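Side-chain contacts in myroilysin (Myroides profundi, PDB 5CZW), which probably cleaves proteins as a zinc metalloendopeptidase of the astacin (M12A) family, held here in a propeptide-inhibited form: residues A[124-127]-A[128-132]; A[150-153]-A[154-158]. The protein carries 1 engineered substitution. All blocks are in the same frame, centred on the assembly; numbering follows the deposited sequence.

Contact 1: residues A[124-127]-A[128-132]; sequences DSTS and DTEFS. Engineered in segment 128-132: Thr129 (natural residue Ala).
An N-cap opens helix 128-143, the helix that carries the zinc ligands His137 and His141, and Ser127 is its capping residue. Ser127 OG accepts from Glu130 N at 3.0 Å. With chi1 at 76° the hydroxyl stands between its own backbone N and carbonyl carbon, which swings it over the first turn; serine suits the site because its short arm carries an acceptor back to the main chain. Ser127 O takes the next amide, Phe131 N, at 3.0 Å in a nearly straight bond (164°). One residue earlier, Thr126 lies over a face of the Phe131 ring: its CG2 sits 3.8 Å from the ring centroid, only 10° off the normal, a CH-pi contact. The same methyl touches Glu130 CG at 3.7 Å, while Thr126 OG1 turns to Asp123 N. A water bridges Thr126 O (2.9 Å) and Asp128 OD1 (2.6 Å); that carboxylate also forms a salt bridge with Lys63. The buried carboxylate of Glu130 leads away to Thr134, Arg133 and Trp121. Thus one serine satisfies two amides of the first turn, and the negative charge of Asp128 at this end probably interacts favourably with the helix dipole.

Contact 2: residues A[150-153]-A[154-158]; sequences QHPL and TNIPW
His151 reaches across a type I beta turn, Pro152 to Asn155, to meet Asn155, which closes it, and Ile156 just after. From CB, CG runs anti to the backbone N (chi1 -167°), carrying the imidazole alongside the turn. His151 ND1 lies 4.0 Å from Ile156 CD1, and His151 CE1 comes to 3.8 Å from the same methyl. His151 CD2 lies 3.8 Å from Asn155 ND2, and at the tip His151 NE2 accepts from that nitrogen at 3.0 Å. The bond is bent (142°), its donor in the ring plane although ring and amide planes are 52° apart. Pro152 CD lies over one face of the imidazole, toward its rim, and Pro152 CG packs on Ile156 CG1 at 4.0 Å. An alanine at His151 would probably leave the Asn155 amide without this acceptor and free to turn. Proline suits the first position, needing no amide hydrogen; Pro152 O accepts from Asn155 N at 3.0 Å. Thr154 OG1 donates to Asn155 O at 2.8 Å. The turn lies in the loop between helices 128-143 and 160-167; His151 N bonds to Thr190 OG1, and Trp158 beyond it meets Phe184 of helix 178-184.

Overall arrangement
Contact 1 comes first along the chain, where the loop after strand 117-118 enters helix 128-143; contact 2 follows that helix, in the loop leading to helix 160-167. Their centres are 28 Å apart and their nearest atoms about 17 Å, so they do not touch, yet both belong to the same astacin-family protease. Between them the chain supplies three zinc ligands: His137 and His141 on helix 128-143 in an HExxH motif, and His147 just beyond it. Cys23 completes the site, consistent with a cysteine switch. Contact 1 thus defines the start of the zinc-binding helix, whereas contact 2 shapes a surface bend after the third histidine.

Contact 1: residues A[124-127]-A[128-132]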
# COMPACT_ATOMS: atom_id res chain seq x y z
N ASP A 124 2.45 18.60 1.42
CA ASP A 124 2.80 19.35 0.23
C ASP A 124 4.34 19.51 0.15
O ASP A 124 4.87 19.99 -0.86
CB ASP A 124 2.13 20.74 0.24
CG ASP A 124 0.66 20.68 -0.12
OD1 ASP A 124 0.09 19.62 -0.39
OD2 ASP A 124 0.06 21.75 -0.08
N SER A 125 5.04 19.15 1.21
CA SER A 125 6.51 19.14 1.17
C SER A 125 7.12 17.79 0.81
O SER A 125 8.34 17.68 0.65
CB SER A 125 7.09 19.66 2.47
OG SER A 125 6.88 21.08 2.57
N THR A 126 6.29 16.78 0.51
CA THR A 126 6.79 15.44 0.27
C THR A 126 7.62 15.43 -1.04
O THR A 126 7.23 16.02 -2.03
CB THR A 126 5.58 14.42 0.22
OG1 THR A 126 5.00 14.32 1.53
CG2 THR A 126 6.03 13.06 -0.22
N SER A 127 8.75 14.74 -0.99
CA SER A 127 9.65 14.62 -2.14
C SER A 127 9.06 13.89 -3.31
O SER A 127 8.20 13.01 -3.14
CB SER A 127 10.96 13.94 -1.72
OG SER A 127 10.81 12.56 -1.56
N ASP A 128 9.55 14.20 -4.50
CA ASP A 128 9.07 13.43 -5.66
C ASP A 128 9.38 11.94 -5.50
O ASP A 128 8.61 11.07 -5.92
CB ASP A 128 9.60 14.01 -6.96
CG ASP A 128 8.74 15.18 -7.48
OD1 ASP A 128 7.58 15.38 -7.03
OD2 ASP A 128 9.18 15.90 -8.40
N THR A 129 10.56 11.60 -4.98
CA THR A 129 10.91 10.22 -4.84
C THR A 129 9.97 9.51 -3.89
O THR A 129 9.58 8.36 -4.12
CB THR A 129 12.32 10.07 -4.30
OG1 THR A 129 13.19 10.57 -5.29
CG2 THR A 129 12.63 8.61 -4.15
N GLU A 130 9.57 10.18 -2.84
CA GLU A 130 8.67 9.55 -1.86
C GLU A 130 7.29 9.39 -2.45
O GLU A 130 6.67 8.34 -2.24
CB GLU A 130 8.60 10.35 -0.60
CG GLU A 130 7.67 9.76 0.44
CD GLU A 130 7.93 8.32 0.79
OE1 GLU A 130 9.11 7.84 0.69
OE2 GLU A 130 6.95 7.57 1.12
N PHE A 131 6.82 10.36 -3.24
CA PHE A 131 5.53 10.15 -3.91
C PHE A 131 5.63 8.96 -4.85
O PHE A 131 4.75 8.07 -4.89
CB PHE A 131 5.01 11.34 -4.70
CG PHE A 131 4.42 12.47 -3.90
CD1 PHE A 131 3.17 12.35 -3.26
CD2 PHE A 131 5.04 13.72 -3.89
CE1 PHE A 131 2.61 13.42 -2.54
CE2 PHE A 131 4.47 14.76 -3.20
CZ PHE A 131 3.25 14.63 -2.53
N SER A 132 6.68 8.94 -5.65
CA SER A 132 6.86 7.91 -6.64
C SER A 132 6.92 6.53 -5.96
O SER A 132 6.21 5.56 -6.35
CB SER A 132 8.17 8.14 -7.47
OG SER A 132 8.31 7.09 -8.46
O HOH W 1 6.91 16.60 -4.88

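Contact 2: residues A[150-153]-A[154-158]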
# COMPACT_ATOMS: atom_id res chain seq x y z
N GLN A 150 12.73 -10.31 0.99
CA GLN A 150 13.89 -11.17 1.03
C GLN A 150 14.20 -11.22 2.49
O GLN A 150 14.58 -10.21 3.06
CB GLN A 150 15.05 -10.46 0.27
CG GLN A 150 16.26 -11.33 -0.05
CD GLN A 150 15.88 -12.36 -1.09
OE1 GLN A 150 16.32 -13.50 -1.02
NE2 GLN A 150 14.99 -11.98 -2.02
N HIS A 151 13.95 -12.37 3.10
CA HIS A 151 14.16 -12.55 4.50
C HIS A 151 15.66 -12.52 4.89
O HIS A 151 16.44 -13.24 4.31
CB HIS A 151 13.50 -13.84 5.01
CG HIS A 151 13.44 -13.86 6.49
ND1 HIS A 151 12.63 -13.00 7.19
CD2 HIS A 151 14.18 -14.52 7.42
CE1 HIS A 151 12.85 -13.14 8.48
NE2 HIS A 151 13.76 -14.08 8.65
N PRO A 152 16.05 -11.65 5.84
CA PRO A 152 17.49 -11.64 6.08
C PRO A 152 17.95 -12.86 6.88
O PRO A 152 17.18 -13.37 7.72
CB PRO A 152 17.67 -10.45 6.96
CG PRO A 152 16.40 -10.31 7.71
CD PRO A 152 15.41 -10.57 6.62
N LEU A 153 19.22 -13.22 6.71
CA LEU A 153 19.83 -14.35 7.39
C LEU A 153 19.79 -14.21 8.94
O LEU A 153 19.78 -15.20 9.68
CB LEU A 153 21.26 -14.48 6.87
CG LEU A 153 21.90 -15.83 6.82
CD1 LEU A 153 21.29 -16.79 5.81
CD2 LEU A 153 23.38 -15.57 6.55
N THR A 154 19.79 -12.98 9.43
CA THR A 154 19.80 -12.68 10.84
C THR A 154 18.43 -12.85 11.47
O THR A 154 18.32 -12.90 12.70
CB THR A 154 20.23 -11.24 11.10
OG1 THR A 154 19.36 -10.30 10.38
CG2 THR A 154 21.71 -11.02 10.76
N ASN A 155 17.39 -12.88 10.66
CA ASN A 155 16.05 -12.59 11.16
C ASN A 155 15.87 -11.14 11.47
O ASN A 155 16.83 -10.38 11.63
CB ASN A 155 15.72 -13.34 12.47
CG ASN A 155 15.52 -14.83 12.24
OD1 ASN A 155 15.69 -15.64 13.15
ND2 ASN A 155 15.12 -15.21 11.06
N ILE A 156 14.61 -10.76 11.57
CA ILE A 156 14.29 -9.36 11.76
C ILE A 156 14.22 -8.99 13.23
O ILE A 156 13.46 -9.59 13.97
CB ILE A 156 12.95 -9.01 11.07
CG1 ILE A 156 13.02 -9.38 9.57
CG2 ILE A 156 12.64 -7.53 11.29
CD1 ILE A 156 11.68 -9.54 8.87
N PRO A 157 15.01 -7.94 13.57
CA PRO A 157 14.95 -7.57 14.97
C PRO A 157 13.76 -6.69 15.40
O PRO A 157 13.94 -5.60 15.74
CB PRO A 157 16.28 -6.84 15.20
CG PRO A 157 16.45 -6.10 13.98
CD PRO A 157 16.07 -7.06 12.90
N TRP A 158 12.58 -7.24 15.37
CA TRP A 158 11.40 -6.54 15.79
C TRP A 158 11.43 -6.12 17.23
O TRP A 158 11.84 -6.90 18.16
CB TRP A 158 10.15 -7.39 15.61
CG TRP A 158 9.84 -7.92 14.25
CD1 TRP A 158 10.00 -9.18 13.84
CD2 TRP A 158 9.33 -7.19 13.11
NE1 TRP A 158 9.61 -9.31 12.54
CE2 TRP A 158 9.21 -8.10 12.06
CE3 TRP A 158 8.93 -5.87 12.89
CZ2 TRP A 158 8.70 -7.75 10.81
CZ3 TRP A 158 8.43 -5.51 11.63
CH2 TRP A 158 8.33 -6.46 10.62